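Local coordinates for protein tryptophanyl-tRNA synthetase (PDB 3A04) that catalyses the ATP-dependent attachment of L-tryptophan to tRNA(Trp), releasing AMP and diphosphate, as a class I aminoacyl-tRNA synthetase, at residues A[59-64]-A[69-74]; A[75-80]-A[85-90]; A[81-86]-A[133-138]; A[101-106]-A[205-210]. All coordinates share one frame; numbering follows the deposited sequence.

How the interactions relate
Interactions 1, 2 and 4 use strands 72-77 and 103-108, neighbours in the parallel part of the Rossmann-type sheet, and interaction 3 packs beside the end of 72-77. Interactions 1 and 4 sit where these strands begin, their centres about 8 Å apart; there Arg70 NE bonds to Gly101 O at 2.6 Å and Val71 O accepts from Lys103 N. Interactions 2 and 3, with centres about 7 Å apart, hold between them the 'HIGH' region, a signature that in class I synthetases helps to bind ATP, and share Phe85 and Gly86. Phe77 CD1 of interaction 2 meets Met136 CE of interaction 3 at 3.6 Å. About 22 Å separates the centres of interactions 1 and 2.

Interaction 1 (A[59-64]-A[69-74]); sequences DKILEA and ERVAVL
Ala64 and Glu69 are joined by the one hydrogen bond of this contact, from Glu69 N to Ala64 O at 2.9 Å. The N-H points fairly straight at the oxygen (155°), although the donor stands 34° out of the carbonyl plane. It binds the turn after the helix back onto the helical backbone. Glu69 CB also rests on Ala64 O, and its side chain runs extended alongside the helix end, bringing OE2 to 3.7 Å from Ala64 CB. That touch is only van der Waals; the charge of OE2 is met by a salt bridge to Arg67, within the connecting turn.

The chain here passes from helix 58-66 into strand 72-77, the strand that leads to the 'HIGH' region of the class I synthetase fold, and apolar groups fill the angle between the two elements. Ile61 and Val71 meet obliquely: Ile61 CG2 lies 3.8 Å from Val71 CB and is about as near to Val71 CG1. With chi1 at -69°, Val71 turns CG1 away from its own carbonyl carbon and towards the helix, where it reaches Ile61 O at 3.5 Å and Ala64 CB at 4.0 Å. A beta-branched valine suits an extended backbone and offers two methyls to the helix, while the small alanine lets the turn come close. His209, from the loop before strand 210-215, covers Ile61 and Ala64 as well.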
loop_
_atom_site.group_PDB
_atom_site.type_symbol
_atom_site.label_atom_id
_atom_site.label_comp_id
_atom_site.label_asym_id
_atom_site.label_seq_id
_atom_site.Cartn_x
_atom_site.Cartn_y
_atom_site.Cartn_z
ATOM N N ASP A 59 19.421 -21.690 12.374
ATOM C CA ASP A 59 20.089 -22.904 11.813
ATOM C C ASP A 59 20.007 -23.061 10.290
ATOM O O ASP A 59 21.033 -23.292 9.609
ATOM C CB ASP A 59 19.581 -24.174 12.508
ATOM C CG ASP A 59 18.072 -24.359 12.410
ATOM O OD1 ASP A 59 17.321 -23.390 12.280
ATOM O OD2 ASP A 59 17.620 -25.521 12.527
ATOM N N LYS A 60 18.808 -22.867 9.743
ATOM C CA LYS A 60 18.631 -22.920 8.268
ATOM C C LYS A 60 19.490 -21.860 7.612
ATOM O O LYS A 60 20.079 -22.092 6.546
ATOM C CB LYS A 60 17.134 -22.690 7.913
ATOM C CG LYS A 60 16.207 -23.839 8.412
ATOM C CD LYS A 60 14.722 -23.537 8.240
ATOM C CE LYS A 60 14.229 -23.488 6.779
ATOM N NZ LYS A 60 12.736 -23.055 6.650
ATOM N N ILE A 61 19.599 -20.669 8.262
ATOM C CA ILE A 61 20.427 -19.607 7.643
ATOM C C ILE A 61 21.877 -20.037 7.563
ATOM O O ILE A 61 22.535 -19.837 6.550
ATOM C CB ILE A 61 20.391 -18.293 8.506
ATOM C CG1 ILE A 61 18.954 -17.887 8.788
ATOM C CG2 ILE A 61 21.210 -17.179 7.785
ATOM C CD1 ILE A 61 18.187 -17.531 7.408
ATOM N N LEU A 62 22.374 -20.572 8.677
ATOM C CA LEU A 62 23.778 -20.885 8.840
ATOM C C LEU A 62 24.080 -22.091 7.890
ATOM O O LEU A 62 25.163 -22.146 7.257
ATOM C CB LEU A 62 24.024 -21.263 10.338
ATOM C CG LEU A 62 24.066 -20.000 11.271
ATOM C CD1 LEU A 62 24.150 -20.399 12.783
ATOM C CD2 LEU A 62 25.172 -18.992 10.884
ATOM N N GLU A 63 23.077 -22.973 7.730
ATOM C CA GLU A 63 23.243 -24.127 6.765
ATOM C C GLU A 63 23.433 -23.572 5.368
ATOM O O GLU A 63 24.395 -23.967 4.614
ATOM C CB GLU A 63 22.049 -25.120 6.853
ATOM C CG GLU A 63 22.166 -26.136 8.058
ATOM C CD GLU A 63 20.856 -26.835 8.508
ATOM O OE1 GLU A 63 19.760 -26.600 7.928
ATOM O OE2 GLU A 63 20.913 -27.637 9.485
ATOM N N ALA A 64 22.550 -22.647 4.975
ATOM C CA ALA A 64 22.784 -22.005 3.641
ATOM C C ALA A 64 24.153 -21.343 3.508
ATOM O O ALA A 64 24.910 -21.502 2.472
ATOM C CB ALA A 64 21.675 -20.979 3.358
ATOM N N GLU A 69 26.024 -20.097 0.134
ATOM C CA GLU A 69 24.976 -19.152 -0.351
ATOM C C GLU A 69 25.209 -17.742 0.342
ATOM O O GLU A 69 25.666 -17.734 1.505
ATOM C CB GLU A 69 23.537 -19.714 -0.062
ATOM C CG GLU A 69 22.912 -20.747 -1.133
ATOM C CD GLU A 69 21.496 -21.342 -0.795
ATOM O OE1 GLU A 69 20.386 -20.991 -1.255
ATOM O OE2 GLU A 69 21.500 -22.315 -0.094
ATOM N N ARG A 70 24.961 -16.617 -0.341
ATOM C CA ARG A 70 25.069 -15.304 0.380
ATOM C C ARG A 70 23.772 -15.180 1.220
ATOM O O ARG A 70 22.680 -15.470 0.686
ATOM C CB ARG A 70 25.267 -14.101 -0.543
ATOM C CG ARG A 70 25.662 -12.769 0.243
ATOM C CD ARG A 70 27.090 -12.716 0.788
ATOM N NE ARG A 70 27.433 -11.461 1.501
ATOM C CZ ARG A 70 27.350 -10.219 0.992
ATOM N NH1 ARG A 70 26.864 -9.996 -0.251
ATOM N NH2 ARG A 70 27.685 -9.182 1.752
ATOM N N VAL A 71 23.904 -14.883 2.529
ATOM C CA VAL A 71 22.747 -14.778 3.491
ATOM C C VAL A 71 22.613 -13.313 3.943
ATOM O O VAL A 71 23.554 -12.555 3.744
ATOM C CB VAL A 71 22.817 -15.712 4.697
ATOM C CG1 VAL A 71 22.620 -17.149 4.257
ATOM C CG2 VAL A 71 24.183 -15.602 5.551
ATOM N N ALA A 72 21.467 -12.929 4.504
ATOM C CA ALA A 72 21.194 -11.514 4.785
ATOM C C ALA A 72 20.609 -11.323 6.176
ATOM O O ALA A 72 20.061 -12.240 6.770
ATOM C CB ALA A 72 20.235 -10.878 3.709
ATOM N N VAL A 73 20.772 -10.115 6.693
ATOM C CA VAL A 73 20.081 -9.716 7.892
ATOM C C VAL A 73 19.390 -8.419 7.548
ATOM O O VAL A 73 19.932 -7.597 6.755
ATOM C CB VAL A 73 21.086 -9.552 9.135
ATOM C CG1 VAL A 73 22.239 -8.574 8.824
ATOM C CG2 VAL A 73 20.288 -9.064 10.364
ATOM N N LEU A 74 18.203 -8.205 8.133
ATOM C CA LEU A 74 17.405 -7.056 7.830
ATOM C C LEU A 74 16.889 -6.491 9.141
ATOM O O LEU A 74 16.468 -7.275 10.026
ATOM C CB LEU A 74 16.191 -7.504 6.916
ATOM C CG LEU A 74 15.350 -6.213 6.787
ATOM C CD1 LEU A 74 15.270 -5.478 5.499
ATOM C CD2 LEU A 74 13.986 -6.217 7.596
#

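Interaction 2 (A[75-80]-A[85-90]); sequences TGFMPS and FGHKLT
Phe77 reaches from the end of strand 72-77 to the first turns of helix 85-99, where His87 and Thr90 receive it. Its CB leaves the strand toward the helix, and chi1 of -68° sets CG opposite the carbonyl carbon, carrying the ring on in the same general direction. Along one edge of that ring, CD2 meets His87 CD2 at 4.0 Å, with the imidazole carbon near the phenyl plane, and CE2 comes to 4.1 Å from His87 CB. The two side chains run past each other in opposite senses. At the tip, CZ lies 3.9 Å from Thr90 CG2, which approaches the ring obliquely. The same methyl is shared with Thr75: the two threonines reach tip to tip, Thr75 OG1 standing 3.9 Å from Thr90 CG2, a van der Waals touch. CD1, on the other side of the ring, turns to Met136 of helix 121-139.

The strand and helix run nearly antiparallel, at 159°, as the first two elements of the beta-alpha-beta unit completed by strand 103-108. Their axes lie 10.8 Å apart, and phenylalanine suits the strand because its long flat ring covers much of that gap; threonine gives the helix a methyl on the side facing the sheet.

Farther out, a water donates to Met78 O at 2.7 Å and is hydrogen-bonded to His87 NE2, 3.0 Å away, while His87 ND1 takes the backbone N-H of His84. His87, the last histidine of the 'HIGH' region, thus packs carbon against the strand while both its ring nitrogens have polar partners, a combination that probably fixes the rotation of its imidazole.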
loop_
_atom_site.group_PDB
_atom_site.type_symbol
_atom_site.label_atom_id
_atom_site.label_comp_id
_atom_site.label_asym_id
_atom_site.label_seq_id
_atom_site.Cartn_x
_atom_site.Cartn_y
_atom_site.Cartn_z
ATOM N N THR A 75 16.885 -5.159 9.314
ATOM C CA THR A 75 16.080 -4.624 10.396
ATOM C C THR A 75 15.552 -3.263 9.957
ATOM O O THR A 75 16.008 -2.700 8.937
ATOM C CB THR A 75 16.980 -4.439 11.713
ATOM O OG1 THR A 75 16.136 -4.036 12.790
ATOM C CG2 THR A 75 18.012 -3.315 11.451
ATOM N N GLY A 76 14.610 -2.700 10.705
ATOM C CA GLY A 76 14.117 -1.383 10.413
ATOM C C GLY A 76 14.263 -0.431 11.589
ATOM O O GLY A 76 14.239 -0.881 12.751
ATOM N N PHE A 77 14.310 0.875 11.286
ATOM C CA PHE A 77 14.378 1.964 12.301
ATOM C C PHE A 77 13.328 3.014 11.955
ATOM O O PHE A 77 13.139 3.430 10.773
ATOM C CB PHE A 77 15.752 2.664 12.331
ATOM C CG PHE A 77 16.872 1.786 12.838
ATOM C CD1 PHE A 77 17.558 0.972 11.975
ATOM C CD2 PHE A 77 17.140 1.704 14.190
ATOM C CE1 PHE A 77 18.519 0.040 12.431
ATOM C CE2 PHE A 77 18.225 0.817 14.673
ATOM C CZ PHE A 77 18.847 0.002 13.794
ATOM N N MET A 78 12.634 3.412 12.989
ATOM C CA MET A 78 11.691 4.539 13.020
ATOM C C MET A 78 12.498 5.828 13.152
ATOM O O MET A 78 13.239 5.987 14.163
ATOM C CB MET A 78 10.739 4.362 14.229
ATOM C CG MET A 78 9.772 5.581 14.479
ATOM S SD MET A 78 8.830 6.117 13.029
ATOM C CE MET A 78 7.861 4.657 12.785
ATOM N N PRO A 79 12.419 6.736 12.148
ATOM C CA PRO A 79 13.246 7.974 12.226
ATOM C C PRO A 79 12.574 9.036 13.071
ATOM O O PRO A 79 12.068 9.998 12.532
ATOM C CB PRO A 79 13.329 8.443 10.786
ATOM C CG PRO A 79 11.951 7.977 10.159
ATOM C CD PRO A 79 11.762 6.599 10.820
ATOM N N SER A 80 12.570 8.836 14.394
ATOM C CA SER A 80 11.932 9.717 15.304
ATOM C C SER A 80 12.902 9.817 16.500
ATOM O O SER A 80 13.335 8.755 17.003
ATOM C CB SER A 80 10.695 8.993 15.852
ATOM O OG SER A 80 9.962 9.921 16.637
ATOM N N PHE A 85 21.422 3.989 23.074
ATOM C CA PHE A 85 22.045 2.672 23.250
ATOM C C PHE A 85 21.106 1.471 22.998
ATOM O O PHE A 85 21.596 0.382 22.795
ATOM C CB PHE A 85 22.672 2.592 24.680
ATOM C CG PHE A 85 24.062 3.209 24.709
ATOM C CD1 PHE A 85 24.245 4.582 24.671
ATOM C CD2 PHE A 85 25.176 2.392 24.684
ATOM C CE1 PHE A 85 25.606 5.114 24.654
ATOM C CE2 PHE A 85 26.428 2.878 24.656
ATOM C CZ PHE A 85 26.660 4.251 24.633
ATOM N N GLY A 86 19.792 1.686 23.041
ATOM C CA GLY A 86 18.824 0.637 22.580
ATOM C C GLY A 86 19.090 0.377 21.084
ATOM O O GLY A 86 19.226 -0.741 20.642
ATOM N N HIS A 87 19.213 1.442 20.307
ATOM C CA HIS A 87 19.448 1.303 18.880
ATOM C C HIS A 87 20.825 0.723 18.679
ATOM O O HIS A 87 21.040 -0.140 17.790
ATOM C CB HIS A 87 19.322 2.656 18.138
ATOM C CG HIS A 87 18.002 3.361 18.326
ATOM N ND1 HIS A 87 17.884 4.602 18.933
ATOM C CD2 HIS A 87 16.737 2.995 17.995
ATOM C CE1 HIS A 87 16.612 4.982 18.927
ATOM N NE2 HIS A 87 15.906 4.050 18.299
ATOM N N LYS A 88 21.818 1.148 19.486
ATOM C CA LYS A 88 23.149 0.622 19.265
ATOM C C LYS A 88 23.217 -0.898 19.377
ATOM O O LYS A 88 24.038 -1.526 18.670
ATOM C CB LYS A 88 24.182 1.289 20.264
ATOM C CG LYS A 88 25.555 0.593 20.350
ATOM C CD LYS A 88 26.545 1.469 21.224
ATOM C CE LYS A 88 27.942 0.812 21.409
ATOM N NZ LYS A 88 27.748 -0.548 21.892
ATOM N N LEU A 89 22.458 -1.457 20.324
ATOM C CA LEU A 89 22.475 -2.924 20.507
ATOM C C LEU A 89 22.057 -3.615 19.216
ATOM O O LEU A 89 22.628 -4.666 18.841
ATOM C CB LEU A 89 21.472 -3.304 21.602
ATOM C CG LEU A 89 21.302 -4.786 21.941
ATOM C CD1 LEU A 89 22.622 -5.301 22.378
ATOM C CD2 LEU A 89 20.274 -4.914 23.047
ATOM N N THR A 90 21.045 -3.082 18.526
ATOM C CA THR A 90 20.659 -3.694 17.257
ATOM C C THR A 90 21.777 -3.559 16.223
ATOM O O THR A 90 22.112 -4.552 15.574
ATOM C CB THR A 90 19.422 -3.059 16.722
ATOM O OG1 THR A 90 18.368 -3.406 17.586
ATOM C CG2 THR A 90 19.075 -3.573 15.279
HETATM O O HOH W 1 13.532 5.095 16.744
#

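Interaction 3 (A[81-86]-A[133-138]); sequences GKFHFG and IANMIA
Phe83 lays one face of its ring on Asn135, bringing the 'HIGH' region of this class I synthetase against helix 121-139. Asn135 CB is centred over that face, 3.9 Å from the ring centroid and only 13° off the normal, a well-formed CH-pi contact. The amide continues past the ring toward its root, with its plane 21° from that of the phenyl group, and ND2 comes to 3.7 Å from Phe83 CB. At CE2, Phe83 meets Met136 CG at 4.1 Å, the two side chains crossing at about a right angle.

The ring is placed there by a chi1 of -171°, which swings CG opposite the backbone N and out to the helix. An alanine in place of Phe83 is likely to open a gap over Asn135 CB and remove the aromatic support from Met136 CG. Aromatic bulk thus suits this position, and asparagine offers it a slim CB while its amide is held by polar bonds.

In the next shell, Asn135 OD1 accepts from His352 of helix 334-364 and ND2 donates to Glu131 O, one turn earlier, so both ends of the buried amide are satisfied. Glu131 also takes the backbone N-H of Phe83 with its carboxylate, and the Phe83 ring meets that of His87. One residue on, His84 occupies the N-cap of helix 85-99: its ND1 accepts a weak hydrogen bond from Gly86 N at 3.0 Å.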
loop_
_atom_site.group_PDB
_atom_site.type_symbol
_atom_site.label_atom_id
_atom_site.label_comp_id
_atom_site.label_asym_id
_atom_site.label_seq_id
_atom_site.Cartn_x
_atom_site.Cartn_y
_atom_site.Cartn_z
ATOM N N GLY A 81 13.195 11.039 16.982
ATOM C CA GLY A 81 14.001 11.170 18.209
ATOM C C GLY A 81 15.443 10.788 18.015
ATOM O O GLY A 81 15.900 10.546 16.895
ATOM N N LYS A 82 16.225 10.715 19.087
ATOM C CA LYS A 82 17.652 10.584 18.862
ATOM C C LYS A 82 18.091 9.136 18.987
ATOM O O LYS A 82 17.429 8.330 19.701
ATOM C CB LYS A 82 18.415 11.479 19.868
ATOM C CG LYS A 82 18.079 13.012 19.685
ATOM C CD LYS A 82 19.137 13.937 20.282
ATOM C CE LYS A 82 18.950 14.079 21.758
ATOM N NZ LYS A 82 19.549 15.403 22.305
ATOM N N PHE A 83 19.224 8.818 18.342
ATOM C CA PHE A 83 19.789 7.479 18.382
ATOM C C PHE A 83 20.425 7.208 19.751
ATOM O O PHE A 83 21.316 7.994 20.219
ATOM C CB PHE A 83 20.847 7.424 17.276
ATOM C CG PHE A 83 21.399 6.059 17.005
ATOM C CD1 PHE A 83 22.424 5.554 17.774
ATOM C CD2 PHE A 83 20.880 5.290 15.942
ATOM C CE1 PHE A 83 22.999 4.301 17.487
ATOM C CE2 PHE A 83 21.433 4.094 15.647
ATOM C CZ PHE A 83 22.493 3.578 16.439
ATOM N N HIS A 84 20.038 6.085 20.370
ATOM C CA HIS A 84 20.424 5.790 21.731
ATOM C C HIS A 84 21.046 4.396 21.853
ATOM O O HIS A 84 21.219 3.690 20.832
ATOM C CB HIS A 84 19.241 6.079 22.729
ATOM C CG HIS A 84 17.983 5.307 22.440
ATOM N ND1 HIS A 84 17.972 3.938 22.244
ATOM C CD2 HIS A 84 16.693 5.717 22.289
ATOM C CE1 HIS A 84 16.724 3.528 22.042
ATOM N NE2 HIS A 84 15.929 4.582 22.100
ATOM N N PHE A 85 21.422 3.989 23.074
ATOM C CA PHE A 85 22.045 2.672 23.250
ATOM C C PHE A 85 21.106 1.471 22.998
ATOM O O PHE A 85 21.596 0.382 22.795
ATOM C CB PHE A 85 22.672 2.592 24.680
ATOM C CG PHE A 85 24.062 3.209 24.709
ATOM C CD1 PHE A 85 24.245 4.582 24.671
ATOM C CD2 PHE A 85 25.176 2.392 24.684
ATOM C CE1 PHE A 85 25.606 5.114 24.654
ATOM C CE2 PHE A 85 26.428 2.878 24.656
ATOM C CZ PHE A 85 26.660 4.251 24.633
ATOM N N GLY A 86 19.792 1.686 23.041
ATOM C CA GLY A 86 18.824 0.637 22.580
ATOM C C GLY A 86 19.090 0.377 21.084
ATOM O O GLY A 86 19.226 -0.741 20.642
ATOM N N ILE A 133 21.210 6.949 9.965
ATOM C CA ILE A 133 22.239 6.361 9.106
ATOM C C ILE A 133 23.659 6.828 9.547
ATOM O O ILE A 133 24.599 6.022 9.577
ATOM C CB ILE A 133 21.978 6.633 7.609
ATOM C CG1 ILE A 133 20.663 5.895 7.202
ATOM C CG2 ILE A 133 23.159 6.151 6.737
ATOM C CD1 ILE A 133 20.032 6.390 5.856
ATOM N N ALA A 134 23.798 8.124 9.821
ATOM C CA ALA A 134 25.133 8.628 10.151
ATOM C C ALA A 134 25.642 7.979 11.435
ATOM O O ALA A 134 26.776 7.586 11.470
ATOM C CB ALA A 134 25.156 10.155 10.229
ATOM N N ASN A 135 24.796 7.797 12.454
ATOM C CA ASN A 135 25.280 7.077 13.666
ATOM C C ASN A 135 25.614 5.620 13.408
ATOM O O ASN A 135 26.553 5.065 13.949
ATOM C CB ASN A 135 24.277 7.198 14.795
ATOM C CG ASN A 135 24.486 8.480 15.582
ATOM O OD1 ASN A 135 25.545 8.674 16.138
ATOM N ND2 ASN A 135 23.507 9.345 15.603
ATOM N N MET A 136 24.852 4.969 12.541
ATOM C CA MET A 136 25.180 3.592 12.193
ATOM C C MET A 136 26.546 3.451 11.493
ATOM O O MET A 136 27.331 2.564 11.775
ATOM C CB MET A 136 24.097 3.069 11.252
ATOM C CG MET A 136 22.853 2.746 12.083
ATOM S SD MET A 136 21.647 1.982 10.897
ATOM C CE MET A 136 20.317 3.100 11.126
ATOM N N ILE A 137 26.832 4.358 10.582
ATOM C CA ILE A 137 28.127 4.353 9.889
ATOM C C ILE A 137 29.298 4.603 10.909
ATOM O O ILE A 137 30.338 3.954 10.843
ATOM C CB ILE A 137 28.161 5.519 8.851
ATOM C CG1 ILE A 137 27.148 5.322 7.710
ATOM C CG2 ILE A 137 29.550 5.648 8.183
ATOM C CD1 ILE A 137 27.073 3.949 7.174
ATOM N N ALA A 138 29.079 5.559 11.802
ATOM C CA ALA A 138 30.109 5.950 12.794
ATOM C C ALA A 138 30.346 4.784 13.773
ATOM O O ALA A 138 31.470 4.641 14.348
ATOM C CB ALA A 138 29.654 7.185 13.521
#

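Interaction 4 (A[101-106]-A[205-210]); sequences GFKVFV and GGYRHV
The loop leading into strand 210-215 folds over the start of strand 103-108, at the end of the Rossmann-type sheet where its parallel strands begin. Tyr207 is the residue that makes the contact, its ring lying across the side chains of Lys103 and Phe105. These two are next but one in the strand and therefore both face the loop.

Phe105 presents its edge to the face of the tyrosine in an offset edge-to-face pair, with centroids 5.5 Å apart and planes at 75°. Its leading atom, CZ, comes to 3.6 Å from Tyr207 CD2. Lys103 crosses the outer half of the phenol obliquely: CB is 3.6 Å from Tyr207 CE1, and CG is 3.5 Å from Tyr207 OH. The lysine chain bends at chi2 (66°), which keeps its methylenes beside the phenol while leading NZ away to a salt bridge with Asp145. Lysine suits this partly exposed border, since its carbon chain can pack on an aromatic ring and its charge still reach an acidic partner.

On the loop side, a CB on Gly205 would run into Tyr207 CE2, so the glycine lets the ring lie close to its own backbone. A serine in place of Tyr207 would probably leave the edge of Phe105 without its aromatic partner and the Lys103 methylenes without the phenol they pack on. Arg70, which touches Tyr207 too, bonds to Gly101 O just before the strand. The contact thus joins the loop before strand 210-215 to strand 103-108, two strands that flank 72-77 in the parallel part of the Rossmann-type sheet of class I synthetases.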
loop_
_atom_site.group_PDB
_atom_site.type_symbol
_atom_site.label_atom_id
_atom_site.label_comp_id
_atom_site.label_asym_id
_atom_site.label_seq_id
_atom_site.Cartn_x
_atom_site.Cartn_y
_atom_site.Cartn_z
ATOM N N GLY A 101 30.175 -11.864 6.868
ATOM C CA GLY A 101 29.738 -12.167 5.526
ATOM C C GLY A 101 28.257 -11.886 5.217
ATOM O O GLY A 101 27.860 -12.001 4.033
ATOM N N PHE A 102 27.415 -11.486 6.193
ATOM C CA PHE A 102 25.965 -11.250 5.860
ATOM C C PHE A 102 25.777 -9.994 5.079
ATOM O O PHE A 102 26.415 -8.962 5.417
ATOM C CB PHE A 102 25.098 -11.161 7.153
ATOM C CG PHE A 102 24.881 -12.442 7.841
ATOM C CD1 PHE A 102 25.934 -13.224 8.239
ATOM C CD2 PHE A 102 23.553 -12.853 8.137
ATOM C CE1 PHE A 102 25.695 -14.441 8.911
ATOM C CE2 PHE A 102 23.284 -14.067 8.762
ATOM C CZ PHE A 102 24.352 -14.885 9.164
ATOM N N LYS A 103 24.842 -9.999 4.091
ATOM C CA LYS A 103 24.428 -8.757 3.466
ATOM C C LYS A 103 23.495 -8.052 4.473
ATOM O O LYS A 103 22.539 -8.637 4.954
ATOM C CB LYS A 103 23.677 -9.052 2.121
ATOM C CG LYS A 103 23.227 -7.793 1.370
ATOM C CD LYS A 103 24.352 -6.866 0.801
ATOM C CE LYS A 103 23.729 -5.682 0.169
ATOM N NZ LYS A 103 24.778 -4.800 -0.539
ATOM N N VAL A 104 23.732 -6.790 4.770
ATOM C CA VAL A 104 22.869 -6.077 5.697
ATOM C C VAL A 104 21.931 -5.132 4.934
ATOM O O VAL A 104 22.366 -4.366 4.052
ATOM C CB VAL A 104 23.726 -5.173 6.699
ATOM C CG1 VAL A 104 22.839 -4.458 7.704
ATOM C CG2 VAL A 104 24.775 -6.074 7.447
ATOM N N PHE A 105 20.647 -5.191 5.313
ATOM C CA PHE A 105 19.638 -4.297 4.807
ATOM C C PHE A 105 19.125 -3.530 5.996
ATOM O O PHE A 105 18.768 -4.113 7.021
ATOM C CB PHE A 105 18.444 -5.090 4.198
ATOM C CG PHE A 105 18.785 -5.786 2.883
ATOM C CD1 PHE A 105 19.339 -7.035 2.861
ATOM C CD2 PHE A 105 18.570 -5.103 1.649
ATOM C CE1 PHE A 105 19.622 -7.677 1.624
ATOM C CE2 PHE A 105 18.855 -5.725 0.396
ATOM C CZ PHE A 105 19.382 -7.033 0.418
ATOM N N VAL A 106 19.011 -2.222 5.824
ATOM C CA VAL A 106 18.464 -1.365 6.864
ATOM C C VAL A 106 17.299 -0.578 6.291
ATOM O O VAL A 106 17.472 0.257 5.389
ATOM C CB VAL A 106 19.530 -0.368 7.404
ATOM C CG1 VAL A 106 18.833 0.536 8.468
ATOM C CG2 VAL A 106 20.677 -1.167 8.116
ATOM N N GLY A 205 18.188 -8.672 -5.047
ATOM C CA GLY A 205 19.366 -9.520 -4.821
ATOM C C GLY A 205 19.051 -10.984 -4.525
ATOM O O GLY A 205 19.952 -11.810 -4.478
ATOM N N GLY A 206 17.782 -11.333 -4.327
ATOM C CA GLY A 206 17.444 -12.735 -4.277
ATOM C C GLY A 206 17.881 -13.487 -3.019
ATOM O O GLY A 206 18.321 -14.688 -3.103
ATOM N N TYR A 207 17.809 -12.786 -1.883
ATOM C CA TYR A 207 18.281 -13.301 -0.600
ATOM C C TYR A 207 17.176 -14.068 0.125
ATOM O O TYR A 207 16.356 -13.542 0.912
ATOM C CB TYR A 207 18.881 -12.198 0.313
ATOM C CG TYR A 207 20.120 -11.510 -0.234
ATOM C CD1 TYR A 207 21.415 -11.974 0.100
ATOM C CD2 TYR A 207 20.012 -10.349 -0.965
ATOM C CE1 TYR A 207 22.553 -11.316 -0.386
ATOM C CE2 TYR A 207 21.167 -9.688 -1.448
ATOM C CZ TYR A 207 22.417 -10.207 -1.149
ATOM O OH TYR A 207 23.565 -9.575 -1.614
ATOM N N ARG A 208 17.099 -15.336 -0.188
ATOM C CA ARG A 208 16.039 -16.103 0.355
ATOM C C ARG A 208 16.229 -16.345 1.860
ATOM O O ARG A 208 15.251 -16.442 2.631
ATOM C CB ARG A 208 16.041 -17.482 -0.372
ATOM C CG ARG A 208 15.338 -18.518 0.511
ATOM C CD ARG A 208 15.050 -19.779 -0.310
ATOM N NE ARG A 208 14.063 -19.508 -1.378
ATOM C CZ ARG A 208 13.765 -20.454 -2.267
ATOM N NH1 ARG A 208 14.419 -21.642 -2.215
ATOM N NH2 ARG A 208 12.852 -20.219 -3.181
ATOM N N HIS A 209 17.479 -16.424 2.284
ATOM C CA HIS A 209 17.743 -16.747 3.682
ATOM C C HIS A 209 18.040 -15.416 4.445
ATOM O O HIS A 209 19.112 -14.829 4.259
ATOM C CB HIS A 209 18.924 -17.680 3.694
ATOM C CG HIS A 209 18.690 -18.920 2.885
ATOM N ND1 HIS A 209 17.792 -19.876 3.301
ATOM C CD2 HIS A 209 19.144 -19.328 1.673
ATOM C CE1 HIS A 209 17.704 -20.835 2.393
ATOM N NE2 HIS A 209 18.484 -20.518 1.385
ATOM N N VAL A 210 17.096 -14.973 5.263
ATOM C CA VAL A 210 17.209 -13.657 5.920
ATOM C C VAL A 210 16.963 -13.863 7.397
ATOM O O VAL A 210 16.056 -14.590 7.772
ATOM C CB VAL A 210 16.052 -12.709 5.493
ATOM C CG1 VAL A 210 16.332 -11.224 6.027
ATOM C CG2 VAL A 210 15.910 -12.716 4.047
#